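Local coordinates for protein translation factor SUI1 homolog (Pyrococcus horikoshii, PDB 5ZCY), which probably acts as a translation initiation factor of the SUI1 (aIF1/eIF1) family and is likely to bind mRNA, at residues I24-E29 and D77-I82; K37-G42 and N69-L74. All blocks are in the same frame, centred on the assembly; numbering follows the deposited sequence.

Interaction 1 of 2, residues I24-E29 and D77-I82; sequences IKVYIE and DHRDRI
The turn after strand 71-75, which leads into helix 82-88, folds over strand 24-30 of the SUI1-family sheet. No hydrogen bond crosses between I24-E29 and D77-I82. The contact is made by V26 and I28, whose side chains point toward the turn. D77 opens an Asx turn: its OD1 accepts from R79 N at 3.1 Å, nearly along the C-O axis. The R79 chain bends at chi3 (-71°) and brings its guanidinium back to the same carboxylate, side-on. R79 NE meets D77 OD1 at 3.0 Å from above the carboxylate plane. R79 NH2 meets D77 OD2 at 2.8 Å, on its syn lone pair. R79 NH1 has a further partner, the C-terminal carboxylate of E99. The I28 side chain crosses those of D77 and R79 at about a right angle. Its CG1 lies over one guanidinium face, 3.4 Å from R79 NE. Its CD1 reaches D77 CG at 3.5 Å. Where the loop enters helix 82-88, V26 CG1 and I82 CG2 meet tip to tip at 3.9 Å. An alanine at D77 would remove OD1 and OD2 with their three bonds; the guanidinium would probably drift and I28 would probably lose part of its packing surface. Three bonds within 77-82 thus fix the D77 carboxylate against R79. The charged pair presents its flat groups to I28, while V26 and I82 add an apolar contact.

Interaction 2 of 2, residues K37-G42 and N69-L74; sequences KTIIEG and NGRIEL
Strands 36-41 and 71-75 are antiparallel neighbours inside the mixed sheet, and their short segments run at 162° to each other. The backbone bonds come in two hydrogen-bonded pairs. T38 N gives to L74 O and L74 N to T38 O, both at 2.8 Å. I40 N gives to I72 O at 2.8 Å, and I72 N returns a bond to I40 O at 2.9 Å. All four acceptors are met in the carbonyl plane. I39 and E73 form the non-hydrogen-bonded pair between them.

The face with T38, I40, I72 and L74 is mainly apolar. I40 and I72 lie side by side, and I40 CD1 is 4.1 Å from I72 CG2. Helix 50-61 covers I40 (L57), I72 (I53 and A54) and L74 (L61). T38 OG1 bonds to G76 O and H78 N.

The other face carries a salt-bridge network. K37 is extended beyond CG and makes the short salt bridge across the strands, with NZ 2.9 Å from E73 OE1, above the carboxylate plane. Within strand 71-75, R71 NH2 meets E73 OE2 at 3.0 Å, also from above that plane. I39 CG2 lies over one face of the R71 guanidinium, 3.6 Å from R71 NH1, and I39 CD1 packs beside E73 CG. E41 OE1 lies at the edge of that guanidinium, near its plane, in a long salt bridge to R71 NH1; its stronger partner is Y27 OH, and R71 NH1 pairs with E29.

E73 therefore takes one cation on each oxygen. This probably steadies its negative charge and offsets the repulsion between the nearby K37 and R71. I39 lies against both R71 and E73 and probably limits how far the guanidinium can shift.

How the interactions relate
From the N terminus, strand 24-30 comes first and strand 36-41 follows as its antiparallel neighbour. The chain then passes through helix 50-61 and strand 65-68 before strand 71-75 returns beside 36-41. That pairing, interaction 2, closes the inner loop. The turn at 77-82 follows and comes back to the first strand, so interaction 1 closes a wider loop with interaction 2 nested inside it. The two meet directly. Y27 O lies 2.8 Å from I39 N, a probable hydrogen bond, and D77 CA packs beside T38 OG1. Interaction 2 pairs strands 36-41 and 71-75. Interaction 1 sets the loop leading into helix 82-88 against strand 24-30, the other neighbour of 36-41.

Interaction 1 of 2, residues I24-E29 and D77-I82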
ATOM      1  N   ILE A  24      -3.174   8.723   0.870  1.00 15.74           N
ATOM      2  CA  ILE A  24      -2.821   7.278   0.729  1.00 13.55           C
ATOM      3  C   ILE A  24      -2.996   6.635   2.116  1.00 12.51           C
ATOM      4  O   ILE A  24      -2.245   6.965   2.980  1.00 15.33           O
ATOM      5  CB  ILE A  24      -1.445   7.044   0.168  1.00 12.71           C
ATOM      6  CG1 ILE A  24      -1.411   7.668  -1.265  1.00 15.45           C
ATOM      7  CG2 ILE A  24      -1.094   5.590   0.096  1.00 13.71           C
ATOM      8  CD1 ILE A  24      -0.006   7.792  -1.757  1.00 19.10           C
ATOM      9  N   LYS A  25      -3.969   5.762   2.308  1.00 11.94           N
ATOM     10  CA  LYS A  25      -4.253   5.122   3.532  1.00 11.88           C
ATOM     11  C   LYS A  25      -3.710   3.713   3.510  1.00 11.89           C
ATOM     12  O   LYS A  25      -3.933   3.007   2.556  1.00 12.78           O
ATOM     13  CB  LYS A  25      -5.740   5.038   3.777  1.00 14.70           C
ATOM     14  CG  LYS A  25      -6.522   6.317   3.747  1.00 18.62           C
ATOM     15  CD  LYS A  25      -5.993   7.200   4.787  1.00 23.79           C
ATOM     16  CE  LYS A  25      -6.985   8.343   5.092  1.00 29.21           C
ATOM     17  NZ  LYS A  25      -6.311   9.450   5.812  1.00 32.84           N
ATOM     18  N   VAL A  26      -3.100   3.312   4.601  1.00  9.95           N
ATOM     19  CA  VAL A  26      -2.541   1.979   4.734  1.00 10.49           C
ATOM     20  C   VAL A  26      -3.142   1.400   6.007  1.00 11.78           C
ATOM     21  O   VAL A  26      -2.953   1.987   7.095  1.00 13.06           O
ATOM     22  CB  VAL A  26      -1.042   1.923   4.784  1.00 10.71           C
ATOM     23  CG1 VAL A  26      -0.527   0.473   4.891  1.00 11.13           C
ATOM     24  CG2 VAL A  26      -0.404   2.647   3.617  1.00 11.71           C
ATOM     25  N   TYR A  27      -3.766   0.245   5.911  1.00 10.69           N
ATOM     26  CA  TYR A  27      -4.440  -0.314   7.107  1.00 10.29           C
ATOM     27  C   TYR A  27      -4.455  -1.817   7.002  1.00 12.21           C
ATOM     28  O   TYR A  27      -4.134  -2.328   5.974  1.00 11.37           O
ATOM     29  CB  TYR A  27      -5.822   0.237   7.231  1.00 11.47           C
ATOM     30  CG  TYR A  27      -6.788   0.073   6.096  1.00 13.10           C
ATOM     31  CD1 TYR A  27      -6.854   0.990   5.087  1.00 15.51           C
ATOM     32  CD2 TYR A  27      -7.675  -1.023   6.006  1.00 15.17           C
ATOM     33  CE1 TYR A  27      -7.756   0.886   4.006  1.00 17.27           C
ATOM     34  CE2 TYR A  27      -8.511  -1.153   4.935  1.00 15.78           C
ATOM     35  CZ  TYR A  27      -8.602  -0.193   3.949  1.00 18.29           C
ATOM     36  OH  TYR A  27      -9.434  -0.215   2.864  1.00 23.22           O
ATOM     37  N   ILE A  28      -4.902  -2.511   8.028  1.00 11.50           N
ATOM     38  CA  ILE A  28      -4.868  -3.974   8.048  1.00 11.52           C
ATOM     39  C   ILE A  28      -6.237  -4.494   7.973  1.00 11.89           C
ATOM     40  O   ILE A  28      -7.200  -3.932   8.560  1.00 12.45           O
ATOM     41  CB  ILE A  28      -4.291  -4.473   9.379  1.00 14.49           C
ATOM     42  CG1 ILE A  28      -2.914  -4.001   9.584  1.00 16.00           C
ATOM     43  CG2 ILE A  28      -4.504  -5.991   9.523  1.00 16.27           C
ATOM     44  CD1 ILE A  28      -2.019  -4.485   8.509  1.00 14.78           C
ATOM     45  N   GLU A  29      -6.430  -5.560   7.202  1.00 11.36           N
ATOM     46  CA  GLU A  29      -7.687  -6.369   7.153  1.00 11.87           C
ATOM     47  C   GLU A  29      -7.314  -7.793   7.551  1.00 14.96           C
ATOM     48  O   GLU A  29      -6.171  -8.248   7.509  1.00 12.93           O
ATOM     49  CB  GLU A  29      -8.351  -6.371   5.788  1.00 14.47           C
ATOM     50  CG  GLU A  29      -9.097  -5.073   5.451  1.00 14.97           C
ATOM     51  CD  GLU A  29      -9.820  -5.029   4.128  1.00 17.22           C
ATOM     52  OE1 GLU A  29      -9.606  -5.901   3.270  1.00 19.34           O
ATOM     53  OE2 GLU A  29     -10.607  -4.002   3.893  1.00 21.14           O
ATOM     54  N   ASP A  77       1.379  -7.953   7.639  1.00  9.45           N
ATOM     55  CA  ASP A  77       1.310  -6.583   8.143  1.00  8.49           C
ATOM     56  C   ASP A  77       2.641  -5.914   7.832  1.00  9.66           C
ATOM     57  O   ASP A  77       3.710  -6.302   8.390  1.00 12.02           O
ATOM     58  CB  ASP A  77       1.093  -6.572   9.667  1.00  8.83           C
ATOM     59  CG  ASP A  77       0.937  -5.232  10.254  1.00 11.05           C
ATOM     60  OD1 ASP A  77       1.374  -4.203   9.667  1.00 10.35           O
ATOM     61  OD2 ASP A  77       0.352  -5.171  11.384  1.00 12.71           O
ATOM     62  N   HIS A  78       2.615  -4.961   6.844  1.00  9.64           N
ATOM     63  CA  HIS A  78       3.843  -4.257   6.402  1.00 10.22           C
ATOM     64  C   HIS A  78       3.822  -2.854   6.726  1.00 10.25           C
ATOM     65  O   HIS A  78       4.507  -2.022   6.098  1.00 10.98           O
ATOM     66  CB  HIS A  78       4.081  -4.586   4.879  1.00 11.10           C
ATOM     67  CG  HIS A  78       4.224  -6.034   4.626  1.00 11.95           C
ATOM     68  ND1 HIS A  78       5.264  -6.717   5.135  1.00 13.99           N
ATOM     69  CD2 HIS A  78       3.346  -6.978   4.119  1.00 13.88           C
ATOM     70  CE1 HIS A  78       5.104  -8.015   4.885  1.00 16.95           C
ATOM     71  NE2 HIS A  78       3.966  -8.176   4.257  1.00 16.34           N
ATOM     72  N   ARG A  79       3.019  -2.421   7.724  1.00  9.34           N
ATOM     73  CA  ARG A  79       2.980  -1.056   8.157  1.00 11.31           C
ATOM     74  C   ARG A  79       4.328  -0.577   8.634  1.00 11.60           C
ATOM     75  O   ARG A  79       4.568   0.638   8.561  1.00 13.03           O
ATOM     76  CB  ARG A  79       1.903  -0.852   9.220  1.00 10.70           C
ATOM     77  CG  ARG A  79       0.489  -1.084   8.701  1.00 10.84           C
ATOM     78  CD  ARG A  79      -0.513  -0.900   9.796  1.00 11.39           C
ATOM     79  NE  ARG A  79      -0.417  -1.997  10.754  1.00 10.63           N
ATOM     80  CZ  ARG A  79      -1.039  -1.986  11.910  1.00 11.09           C
ATOM     81  NH1 ARG A  79      -1.787  -1.005  12.258  1.00 12.02           N
ATOM     82  NH2 ARG A  79      -0.860  -3.018  12.729  1.00 11.73           N
ATOM     83  N   ASP A  80       5.184  -1.463   9.112  1.00 11.05           N
ATOM     84  CA  ASP A  80       6.488  -1.022   9.637  1.00 10.81           C
ATOM     85  C   ASP A  80       7.365  -0.437   8.518  1.00 12.36           C
ATOM     86  O   ASP A  80       8.213   0.417   8.864  1.00 15.60           O
ATOM     87  CB  ASP A  80       7.197  -2.202  10.264  1.00 12.71           C
ATOM     88  CG  ASP A  80       7.182  -3.446   9.463  1.00 15.03           C
ATOM     89  OD1 ASP A  80       6.642  -3.586   8.361  1.00 16.39           O
ATOM     90  OD2 ASP A  80       7.914  -4.393   9.827  1.00 21.32           O
ATOM     91  N   ARG A  81       7.208  -0.889   7.296  1.00 10.73           N
ATOM     92  CA  ARG A  81       8.133  -0.542   6.238  1.00 12.81           C
ATOM     93  C   ARG A  81       7.397   0.224   5.103  1.00 13.76           C
ATOM     94  O   ARG A  81       8.109   0.691   4.197  1.00 11.52           O
ATOM     95  CB  ARG A  81       8.760  -1.719   5.603  1.00 15.37           C
ATOM     96  CG  ARG A  81       9.674  -2.448   6.586  1.00 17.80           C
ATOM     97  CD  ARG A  81      10.232  -3.707   5.997  1.00 22.78           C
ATOM     98  NE  ARG A  81      11.091  -3.430   4.847  1.00 27.83           N
ATOM     99  CZ  ARG A  81      11.533  -4.353   3.967  1.00 33.46           C
ATOM    100  NH1 ARG A  81      11.212  -5.637   4.058  1.00 37.58           N
ATOM    101  NH2 ARG A  81      12.262  -3.942   2.957  1.00 37.34           N
ATOM    102  N   ILE A  82       6.090   0.390   5.095  1.00 11.90           N
ATOM    103  CA  ILE A  82       5.371   0.827   3.910  1.00 11.04           C
ATOM    104  C   ILE A  82       5.690   2.261   3.543  1.00 11.42           C
ATOM    105  O   ILE A  82       5.734   2.543   2.333  1.00 10.79           O
ATOM    106  CB  ILE A  82       3.837   0.621   4.079  1.00 11.41           C
ATOM    107  CG1 ILE A  82       3.104   0.695   2.734  1.00 12.19           C
ATOM    108  CG2 ILE A  82       3.258   1.574   5.107  1.00 12.04           C
ATOM    109  CD1 ILE A  82       3.589  -0.224   1.696  1.00 13.55           C
TER

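Interaction 2 of 2, residues K37-G42 and N69-L74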
ATOM      1  N   LYS A  37      -3.629  -8.973   6.344  1.00 10.14           N
ATOM      2  CA  LYS A  37      -3.251  -8.378   5.066  1.00  9.67           C
ATOM      3  C   LYS A  37      -3.170  -6.870   5.231  1.00  8.96           C
ATOM      4  O   LYS A  37      -3.929  -6.267   5.985  1.00  9.63           O
ATOM      5  CB  LYS A  37      -4.099  -8.752   3.930  1.00 12.32           C
ATOM      6  CG  LYS A  37      -5.521  -8.492   4.093  1.00 14.83           C
ATOM      7  CD  LYS A  37      -6.317  -9.135   2.916  1.00 17.80           C
ATOM      8  CE  LYS A  37      -7.758  -8.752   2.887  1.00 21.03           C
ATOM      9  NZ  LYS A  37      -8.405  -9.502   1.724  1.00 21.43           N
ATOM     10  N   THR A  38      -2.267  -6.260   4.480  1.00  8.58           N
ATOM     11  CA  THR A  38      -2.079  -4.814   4.442  1.00  7.70           C
ATOM     12  C   THR A  38      -2.780  -4.257   3.204  1.00  9.17           C
ATOM     13  O   THR A  38      -2.518  -4.782   2.091  1.00 10.64           O
ATOM     14  CB  THR A  38      -0.639  -4.447   4.397  1.00  8.47           C
ATOM     15  OG1 THR A  38       0.050  -4.952   5.518  1.00 10.23           O
ATOM     16  CG2 THR A  38      -0.347  -2.942   4.327  1.00 10.69           C
ATOM     17  N   ILE A  39      -3.642  -3.263   3.381  1.00  8.98           N
ATOM     18  CA  ILE A  39      -4.359  -2.641   2.310  1.00  8.66           C
ATOM     19  C   ILE A  39      -3.784  -1.268   2.121  1.00  9.47           C
ATOM     20  O   ILE A  39      -3.547  -0.517   3.061  1.00  9.89           O
ATOM     21  CB  ILE A  39      -5.870  -2.477   2.636  1.00  9.48           C
ATOM     22  CG1 ILE A  39      -6.481  -3.781   3.159  1.00 10.08           C
ATOM     23  CG2 ILE A  39      -6.628  -1.834   1.500  1.00 10.48           C
ATOM     24  CD1 ILE A  39      -6.355  -4.907   2.186  1.00 12.39           C
ATOM     25  N   ILE A  40      -3.497  -0.966   0.826  1.00  8.83           N
ATOM     26  CA  ILE A  40      -3.071   0.450   0.447  1.00  9.49           C
ATOM     27  C   ILE A  40      -4.185   0.994  -0.484  1.00  9.86           C
ATOM     28  O   ILE A  40      -4.429   0.424  -1.586  1.00 10.59           O
ATOM     29  CB  ILE A  40      -1.718   0.441  -0.299  1.00  9.86           C
ATOM     30  CG1 ILE A  40      -0.665  -0.224   0.558  1.00 11.31           C
ATOM     31  CG2 ILE A  40      -1.344   1.847  -0.660  1.00 10.83           C
ATOM     32  CD1 ILE A  40       0.487  -0.735  -0.298  1.00 17.82           C
ATOM     33  N   GLU A  41      -4.803   2.034   0.006  1.00 10.63           N
ATOM     34  CA  GLU A  41      -5.937   2.665  -0.719  1.00 12.89           C
ATOM     35  C   GLU A  41      -5.625   4.096  -0.921  1.00 13.55           C
ATOM     36  O   GLU A  41      -4.891   4.747  -0.212  1.00 17.71           O
ATOM     37  CB  GLU A  41      -7.225   2.536   0.166  1.00 17.12           C
ATOM     38  CG  GLU A  41      -8.610   2.746  -0.325  1.00 28.29           C
ATOM     39  CD  GLU A  41      -9.482   2.358   0.906  1.00 26.37           C
ATOM     40  OE1 GLU A  41      -9.917   1.252   0.956  1.00 33.74           O
ATOM     41  OE2 GLU A  41      -9.549   3.158   1.899  1.00 40.41           O
ATOM     42  N   GLY A  42      -6.002   4.652  -2.062  1.00 13.29           N
ATOM     43  CA  GLY A  42      -5.800   6.072  -2.330  1.00 12.28           C
ATOM     44  C   GLY A  42      -4.796   6.464  -3.370  1.00 14.36           C
ATOM     45  O   GLY A  42      -4.679   7.654  -3.781  1.00 16.90           O
ATOM     46  N   ASN A  69      -9.921  -3.763  -7.363  1.00 22.64           N
ATOM     47  CA  ASN A  69     -10.916  -2.821  -6.893  1.00 25.41           C
ATOM     48  C   ASN A  69     -10.306  -1.515  -6.364  1.00 22.70           C
ATOM     49  O   ASN A  69     -10.814  -0.938  -5.405  1.00 23.50           O
ATOM     50  CB  ASN A  69     -11.847  -3.474  -5.864  1.00 29.19           C
ATOM     51  CG  ASN A  69     -12.573  -4.708  -6.422  1.00 32.07           C
ATOM     52  OD1 ASN A  69     -12.896  -4.746  -7.591  1.00 42.81           O
ATOM     53  ND2 ASN A  69     -12.805  -5.714  -5.581  1.00 39.48           N
ATOM     54  N   GLY A  70      -9.261  -1.039  -7.029  1.00 21.75           N
ATOM     55  CA  GLY A  70      -8.664   0.215  -6.697  1.00 19.17           C
ATOM     56  C   GLY A  70      -7.747   0.263  -5.469  1.00 15.01           C
ATOM     57  O   GLY A  70      -7.302   1.311  -5.009  1.00 17.75           O
ATOM     58  N   ARG A  71      -7.417  -0.942  -5.014  1.00 14.12           N
ATOM     59  CA  ARG A  71      -6.599  -1.078  -3.817  1.00 13.96           C
ATOM     60  C   ARG A  71      -5.488  -2.084  -4.048  1.00 12.28           C
ATOM     61  O   ARG A  71      -5.600  -2.930  -4.897  1.00 14.22           O
ATOM     62  CB  ARG A  71      -7.390  -1.628  -2.647  1.00 14.89           C
ATOM     63  CG  ARG A  71      -8.749  -0.993  -2.386  1.00 18.67           C
ATOM     64  CD  ARG A  71      -9.329  -1.451  -1.054  1.00 18.31           C
ATOM     65  NE  ARG A  71      -9.345  -2.893  -0.805  1.00 19.30           N
ATOM     66  CZ  ARG A  71      -9.749  -3.471   0.359  1.00 17.46           C
ATOM     67  NH1 ARG A  71     -10.153  -2.701   1.364  1.00 20.78           N
ATOM     68  NH2 ARG A  71      -9.707  -4.775   0.507  1.00 19.14           N
ATOM     69  N   ILE A  72      -4.370  -1.962  -3.318  1.00  9.74           N
ATOM     70  CA  ILE A  72      -3.361  -2.992  -3.296  1.00  9.96           C
ATOM     71  C   ILE A  72      -3.510  -3.735  -1.969  1.00  9.87           C
ATOM     72  O   ILE A  72      -3.678  -3.121  -0.924  1.00 10.65           O
ATOM     73  CB  ILE A  72      -1.973  -2.388  -3.384  1.00 10.25           C
ATOM     74  CG1 ILE A  72      -1.816  -1.652  -4.779  1.00 10.46           C
ATOM     75  CG2 ILE A  72      -0.856  -3.402  -3.148  1.00  9.37           C
ATOM     76  CD1 ILE A  72      -0.575  -0.852  -4.950  1.00 11.87           C
ATOM     77  N   GLU A  73      -3.463  -5.060  -2.061  1.00  9.57           N
ATOM     78  CA  GLU A  73      -3.505  -5.958  -0.900  1.00  9.78           C
ATOM     79  C   GLU A  73      -2.254  -6.731  -0.816  1.00 10.86           C
ATOM     80  O   GLU A  73      -1.820  -7.352  -1.814  1.00 13.43           O
ATOM     81  CB  GLU A  73      -4.729  -6.897  -0.954  1.00 12.03           C
ATOM     82  CG  GLU A  73      -6.020  -6.240  -1.234  1.00 13.61           C
ATOM     83  CD  GLU A  73      -7.241  -7.176  -0.986  1.00 17.18           C
ATOM     84  OE1 GLU A  73      -7.037  -8.312  -0.543  1.00 20.84           O
ATOM     85  OE2 GLU A  73      -8.370  -6.691  -1.312  1.00 24.89           O
ATOM     86  N   LEU A  74      -1.593  -6.726   0.316  1.00  9.76           N
ATOM     87  CA  LEU A  74      -0.351  -7.458   0.567  1.00  9.50           C
ATOM     88  C   LEU A  74      -0.533  -8.470   1.667  1.00 10.93           C
ATOM     89  O   LEU A  74      -1.172  -8.165   2.699  1.00 10.34           O
ATOM     90  CB  LEU A  74       0.817  -6.560   0.971  1.00  9.72           C
ATOM     91  CG  LEU A  74       1.122  -5.440  -0.017  1.00 11.39           C
ATOM     92  CD1 LEU A  74       2.154  -4.509   0.524  1.00 13.53           C
ATOM     93  CD2 LEU A  74       1.605  -6.002  -1.343  1.00 13.68           C
TER
HETATM   94  O   HOH W   1      -5.654   3.082  -4.627  1.00 33.51           O